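MJ fibrillarin homologue (Methanocaldococcus jannaschii, PDB 1FBN) probably transfers methyl groups from S-adenosyl-L-methionine to ribose 2'-hydroxyls of rRNA and tRNA, at sites chosen by a guide RNA in box C/D particles. Local coordinates at residues A[149-160]-A[175-183]. Numbering follows the deposited sequence.
Sequences EDVAQPNQAEIL and MIAIKARSI
Gln156 overlaps Ile178 and Ile183 with its amide, OE1 lying 3.5 Å from Ile178 CG1 and NE2 3.6 Å from Ile183 CD1, the side chains of Gln156 and Ile183 crossing at about a right angle. With CG between the backbone N and the carbonyl carbon (chi1 61°), the extended side chain comes back over the type I turn Gln153-Gln156, where NE2 donates to Gln153 O at 2.8 Å. The backbone N of Gln156 reaches that same oxygen from the opposite face of its plane. At the other end of the amide, OE1 lies within hydrogen-bonding distance of two waters; one takes the N-H of Val151 and also sits beside Ala177 O, the other takes the N-H of Lys179. The waters sit where parallel strands 144-149 and 172-179 of the Rossmann-like methyltransferase sheet part, after the backbone bonds Glu149 N to Met175 O and Ala177 N to Glu149 O (3.0 Å, 168°). Residues 150-153, predicted to bind S-adenosyl-L-methionine, follow directly, and Asp150 turns to a salt bridge with Lys58. A leucine in place of Gln156 would probably cost both waters the amide oxygen they share and leave Gln153 O without its side-chain donor. Beside the strand pair, Ile176 runs alongside the extended Glu149, its CD1 3.8 Å from OE2, while Leu160 CD2 packs against Ile176 CB at 3.9 Å. Past the end of strand 172-179, Ser182 CB abuts Ala152 CB, 3.7 Å away, and Ser182 OG is tied to Lys179 O.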
ATOM      1  N   GLU A 149      -5.246  -0.414   2.207  1.00 15.35           N
ATOM      2  CA  GLU A 149      -6.408   0.321   1.734  1.00 14.62           C
ATOM      3  C   GLU A 149      -6.142   1.791   1.417  1.00 16.14           C
ATOM      4  O   GLU A 149      -5.539   2.516   2.208  1.00 18.44           O
ATOM      5  CB  GLU A 149      -7.545   0.205   2.744  1.00 15.36           C
ATOM      6  CG  GLU A 149      -8.810   0.917   2.312  1.00 16.87           C
ATOM      7  CD  GLU A 149      -9.959   0.717   3.269  1.00 18.71           C
ATOM      8  OE1 GLU A 149      -9.977  -0.309   3.977  1.00 19.38           O
ATOM      9  OE2 GLU A 149     -10.855   1.583   3.304  1.00 17.69           O
ATOM     10  N   ASP A 150      -6.638   2.220   0.261  1.00 16.41           N
ATOM     11  CA  ASP A 150      -6.501   3.592  -0.216  1.00 18.22           C
ATOM     12  C   ASP A 150      -7.808   3.989  -0.917  1.00 19.11           C
ATOM     13  O   ASP A 150      -7.877   4.064  -2.148  1.00 20.64           O
ATOM     14  CB  ASP A 150      -5.307   3.702  -1.183  1.00 17.05           C
ATOM     15  CG  ASP A 150      -5.073   5.126  -1.698  1.00 21.34           C
ATOM     16  OD1 ASP A 150      -5.574   6.099  -1.101  1.00 22.33           O
ATOM     17  OD2 ASP A 150      -4.361   5.277  -2.714  1.00 24.42           O
ATOM     18  N   VAL A 151      -8.860   4.179  -0.127  1.00 19.61           N
ATOM     19  CA  VAL A 151     -10.154   4.576  -0.666  1.00 20.11           C
ATOM     20  C   VAL A 151     -10.637   5.811   0.088  1.00 21.21           C
ATOM     21  O   VAL A 151     -10.804   5.790   1.312  1.00 20.13           O
ATOM     22  CB  VAL A 151     -11.209   3.404  -0.654  1.00 23.92           C
ATOM     23  CG1 VAL A 151     -10.535   2.067  -0.423  1.00 22.98           C
ATOM     24  CG2 VAL A 151     -12.335   3.638   0.340  1.00 24.88           C
ATOM     25  N   ALA A 152     -10.769   6.913  -0.645  1.00 20.73           N
ATOM     26  CA  ALA A 152     -11.212   8.184  -0.071  1.00 22.51           C
ATOM     27  C   ALA A 152     -12.734   8.245   0.041  1.00 23.11           C
ATOM     28  O   ALA A 152     -13.408   8.881  -0.773  1.00 23.41           O
ATOM     29  CB  ALA A 152     -10.684   9.350  -0.901  1.00 20.09           C
ATOM     30  N   GLN A 153     -13.261   7.586   1.068  1.00 21.80           N
ATOM     31  CA  GLN A 153     -14.693   7.542   1.315  1.00 21.90           C
ATOM     32  C   GLN A 153     -14.970   7.662   2.806  1.00 23.43           C
ATOM     33  O   GLN A 153     -14.126   7.311   3.631  1.00 23.06           O
ATOM     34  CB  GLN A 153     -15.276   6.229   0.796  1.00 21.60           C
ATOM     35  CG  GLN A 153     -15.235   6.084  -0.710  1.00 24.93           C
ATOM     36  CD  GLN A 153     -15.773   4.752  -1.186  1.00 26.61           C
ATOM     37  OE1 GLN A 153     -16.373   3.997  -0.421  1.00 30.43           O
ATOM     38  NE2 GLN A 153     -15.555   4.452  -2.460  1.00 26.57           N
ATOM     39  N   PRO A 154     -16.170   8.144   3.172  1.00 23.00           N
ATOM     40  CA  PRO A 154     -16.574   8.312   4.569  1.00 23.69           C
ATOM     41  C   PRO A 154     -16.590   6.999   5.346  1.00 23.55           C
ATOM     42  O   PRO A 154     -16.400   6.992   6.559  1.00 25.75           O
ATOM     43  CB  PRO A 154     -17.991   8.874   4.446  1.00 24.44           C
ATOM     44  CG  PRO A 154     -17.965   9.601   3.146  1.00 25.11           C
ATOM     45  CD  PRO A 154     -17.223   8.636   2.267  1.00 25.66           C
ATOM     46  N   ASN A 155     -16.823   5.893   4.642  1.00 22.85           N
ATOM     47  CA  ASN A 155     -16.885   4.572   5.264  1.00 22.35           C
ATOM     48  C   ASN A 155     -15.613   3.727   5.094  1.00 21.51           C
ATOM     49  O   ASN A 155     -15.637   2.515   5.318  1.00 20.41           O
ATOM     50  CB  ASN A 155     -18.097   3.799   4.719  1.00 24.16           C
ATOM     51  CG  ASN A 155     -17.992   3.506   3.220  1.00 25.42           C
ATOM     52  OD1 ASN A 155     -17.230   4.147   2.496  1.00 26.35           O
ATOM     53  ND2 ASN A 155     -18.767   2.530   2.754  1.00 26.82           N
ATOM     54  N   GLN A 156     -14.502   4.363   4.727  1.00 21.18           N
ATOM     55  CA  GLN A 156     -13.247   3.642   4.522  1.00 18.25           C
ATOM     56  C   GLN A 156     -12.802   2.805   5.722  1.00 19.54           C
ATOM     57  O   GLN A 156     -12.309   1.692   5.548  1.00 19.81           O
ATOM     58  CB  GLN A 156     -12.138   4.594   4.076  1.00 16.06           C
ATOM     59  CG  GLN A 156     -11.797   5.687   5.062  1.00 16.69           C
ATOM     60  CD  GLN A 156     -10.852   6.703   4.467  1.00 16.85           C
ATOM     61  OE1 GLN A 156      -9.659   6.444   4.323  1.00 19.27           O
ATOM     62  NE2 GLN A 156     -11.383   7.861   4.095  1.00 19.83           N
ATOM     63  N   ALA A 157     -13.011   3.312   6.936  1.00 19.87           N
ATOM     64  CA  ALA A 157     -12.623   2.568   8.134  1.00 20.90           C
ATOM     65  C   ALA A 157     -13.447   1.288   8.303  1.00 21.75           C
ATOM     66  O   ALA A 157     -12.878   0.214   8.500  1.00 21.43           O
ATOM     67  CB  ALA A 157     -12.724   3.445   9.386  1.00 18.14           C
ATOM     68  N   GLU A 158     -14.772   1.391   8.196  1.00 23.89           N
ATOM     69  CA  GLU A 158     -15.622   0.211   8.348  1.00 25.47           C
ATOM     70  C   GLU A 158     -15.328  -0.800   7.241  1.00 23.47           C
ATOM     71  O   GLU A 158     -15.466  -2.003   7.451  1.00 24.67           O
ATOM     72  CB  GLU A 158     -17.115   0.572   8.373  1.00 31.16           C
ATOM     73  CG  GLU A 158     -17.708   0.946   7.021  1.00 43.27           C
ATOM     74  CD  GLU A 158     -19.222   0.789   6.969  1.00 50.30           C
ATOM     75  OE1 GLU A 158     -19.689  -0.328   6.649  1.00 53.38           O
ATOM     76  OE2 GLU A 158     -19.942   1.779   7.235  1.00 51.57           O
ATOM     77  N   ILE A 159     -14.903  -0.312   6.076  1.00 20.73           N
ATOM     78  CA  ILE A 159     -14.565  -1.199   4.965  1.00 20.10           C
ATOM     79  C   ILE A 159     -13.340  -2.039   5.336  1.00 19.34           C
ATOM     80  O   ILE A 159     -13.307  -3.235   5.057  1.00 20.36           O
ATOM     81  CB  ILE A 159     -14.294  -0.429   3.637  1.00 20.98           C
ATOM     82  CG1 ILE A 159     -15.601   0.108   3.048  1.00 18.82           C
ATOM     83  CG2 ILE A 159     -13.621  -1.348   2.613  1.00 18.71           C
ATOM     84  CD1 ILE A 159     -15.403   0.919   1.781  1.00 17.57           C
ATOM     85  N   LEU A 160     -12.346  -1.418   5.974  1.00 16.70           N
ATOM     86  CA  LEU A 160     -11.139  -2.137   6.381  1.00 17.18           C
ATOM     87  C   LEU A 160     -11.504  -3.187   7.419  1.00 18.39           C
ATOM     88  O   LEU A 160     -11.014  -4.313   7.366  1.00 18.79           O
ATOM     89  CB  LEU A 160     -10.095  -1.183   6.974  1.00 18.32           C
ATOM     90  CG  LEU A 160      -8.755  -1.801   7.416  1.00 19.32           C
ATOM     91  CD1 LEU A 160      -7.968  -2.285   6.205  1.00 17.92           C
ATOM     92  CD2 LEU A 160      -7.929  -0.792   8.191  1.00 17.04           C
HETATM   93  N   MSE A 175      -3.156  -1.743   6.753  1.00 15.99           N
HETATM   94  CA  MSE A 175      -2.500  -0.490   6.384  1.00 16.32           C
HETATM   95  C   MSE A 175      -3.565   0.347   5.682  1.00 15.95           C
HETATM   96  O   MSE A 175      -4.158  -0.102   4.705  1.00 16.33           O
HETATM   97  CB  MSE A 175      -1.323  -0.742   5.430  1.00 13.92           C
HETATM   98  CG  MSE A 175      -0.210  -1.608   5.999  1.00 14.66           C
HETATM   99 SE   MSE A 175       1.234  -1.734   4.906  1.00 12.76          SE
HETATM  100  CE  MSE A 175       2.132  -0.263   5.381  1.00 17.70           C
ATOM    101  N   ILE A 176      -3.832   1.544   6.190  1.00 16.14           N
ATOM    102  CA  ILE A 176      -4.853   2.390   5.580  1.00 15.29           C
ATOM    103  C   ILE A 176      -4.454   3.864   5.485  1.00 15.65           C
ATOM    104  O   ILE A 176      -4.077   4.493   6.480  1.00 15.41           O
ATOM    105  CB  ILE A 176      -6.224   2.236   6.324  1.00 16.78           C
ATOM    106  CG1 ILE A 176      -7.330   3.011   5.598  1.00 16.03           C
ATOM    107  CG2 ILE A 176      -6.109   2.694   7.777  1.00 17.46           C
ATOM    108  CD1 ILE A 176      -8.702   2.835   6.208  1.00 17.70           C
ATOM    109  N   ALA A 177      -4.485   4.388   4.261  1.00 14.33           N
ATOM    110  CA  ALA A 177      -4.164   5.786   4.001  1.00 15.38           C
ATOM    111  C   ALA A 177      -5.481   6.550   4.078  1.00 16.72           C
ATOM    112  O   ALA A 177      -6.370   6.353   3.254  1.00 16.79           O
ATOM    113  CB  ALA A 177      -3.540   5.940   2.619  1.00 15.85           C
ATOM    114  N   ILE A 178      -5.608   7.410   5.081  1.00 17.76           N
ATOM    115  CA  ILE A 178      -6.831   8.172   5.283  1.00 17.49           C
ATOM    116  C   ILE A 178      -6.750   9.652   4.916  1.00 19.82           C
ATOM    117  O   ILE A 178      -5.892  10.388   5.409  1.00 17.63           O
ATOM    118  CB  ILE A 178      -7.319   8.047   6.745  1.00 17.08           C
ATOM    119  CG1 ILE A 178      -7.537   6.573   7.102  1.00 17.47           C
ATOM    120  CG2 ILE A 178      -8.608   8.840   6.946  1.00 16.09           C
ATOM    121  CD1 ILE A 178      -8.103   6.341   8.494  1.00 15.72           C
ATOM    122  N   LYS A 179      -7.647  10.065   4.022  1.00 20.67           N
ATOM    123  CA  LYS A 179      -7.758  11.454   3.595  1.00 20.05           C
ATOM    124  C   LYS A 179      -8.854  12.038   4.490  1.00 20.51           C
ATOM    125  O   LYS A 179     -10.032  11.706   4.334  1.00 19.19           O
ATOM    126  CB  LYS A 179      -8.191  11.525   2.129  1.00 19.01           C
ATOM    127  CG  LYS A 179      -8.435  12.935   1.631  1.00 21.61           C
ATOM    128  CD  LYS A 179      -8.910  12.943   0.191  1.00 24.67           C
ATOM    129  CE  LYS A 179      -9.213  14.356  -0.275  1.00 27.60           C
ATOM    130  NZ  LYS A 179      -9.652  14.369  -1.694  1.00 30.05           N
ATOM    131  N   ALA A 180      -8.459  12.877   5.446  1.00 20.48           N
ATOM    132  CA  ALA A 180      -9.401  13.480   6.390  1.00 20.25           C
ATOM    133  C   ALA A 180     -10.625  14.131   5.745  1.00 19.86           C
ATOM    134  O   ALA A 180     -11.754  13.895   6.176  1.00 19.53           O
ATOM    135  CB  ALA A 180      -8.682  14.485   7.282  1.00 19.34           C
ATOM    136  N   ARG A 181     -10.399  14.929   4.707  1.00 19.86           N
ATOM    137  CA  ARG A 181     -11.478  15.632   4.023  1.00 21.37           C
ATOM    138  C   ARG A 181     -12.480  14.738   3.287  1.00 22.64           C
ATOM    139  O   ARG A 181     -13.555  15.203   2.907  1.00 23.86           O
ATOM    140  CB  ARG A 181     -10.906  16.682   3.074  1.00 22.45           C
ATOM    141  CG  ARG A 181     -10.165  17.825   3.762  1.00 27.29           C
ATOM    142  CD  ARG A 181     -11.097  18.929   4.233  1.00 30.34           C
ATOM    143  NE  ARG A 181     -11.856  18.545   5.415  1.00 37.11           N
ATOM    144  CZ  ARG A 181     -11.768  19.151   6.597  1.00 37.01           C
ATOM    145  NH1 ARG A 181     -10.954  20.187   6.770  1.00 35.41           N
ATOM    146  NH2 ARG A 181     -12.487  18.708   7.615  1.00 36.22           N
ATOM    147  N   SER A 182     -12.135  13.468   3.074  1.00 22.19           N
ATOM    148  CA  SER A 182     -13.053  12.545   2.400  1.00 23.69           C
ATOM    149  C   SER A 182     -14.086  12.005   3.395  1.00 24.26           C
ATOM    150  O   SER A 182     -15.073  11.381   3.006  1.00 25.64           O
ATOM    151  CB  SER A 182     -12.295  11.383   1.742  1.00 22.09           C
ATOM    152  OG  SER A 182     -11.787  10.467   2.697  1.00 23.45           O
ATOM    153  N   ILE A 183     -13.844  12.261   4.680  1.00 24.64           N
ATOM    154  CA  ILE A 183     -14.721  11.824   5.761  1.00 24.86           C
ATOM    155  C   ILE A 183     -15.570  12.977   6.295  1.00 26.39           C
ATOM    156  O   ILE A 183     -16.765  12.815   6.554  1.00 28.47           O
ATOM    157  CB  ILE A 183     -13.883  11.208   6.902  1.00 26.66           C
ATOM    158  CG1 ILE A 183     -13.253   9.903   6.409  1.00 25.14           C
ATOM    159  CG2 ILE A 183     -14.732  10.981   8.152  1.00 25.27           C
ATOM    160  CD1 ILE A 183     -12.113   9.431   7.240  1.00 28.62           C
TER
HETATM  161  O   HOH W   1      -7.310   6.612   0.886  1.00 64.27           O
HETATM  162  O   HOH W   2      -8.341   4.447   2.760  1.00 16.49           O
HETATM  163  O   HOH W   3      -8.834   8.225   2.288  1.00 19.41           O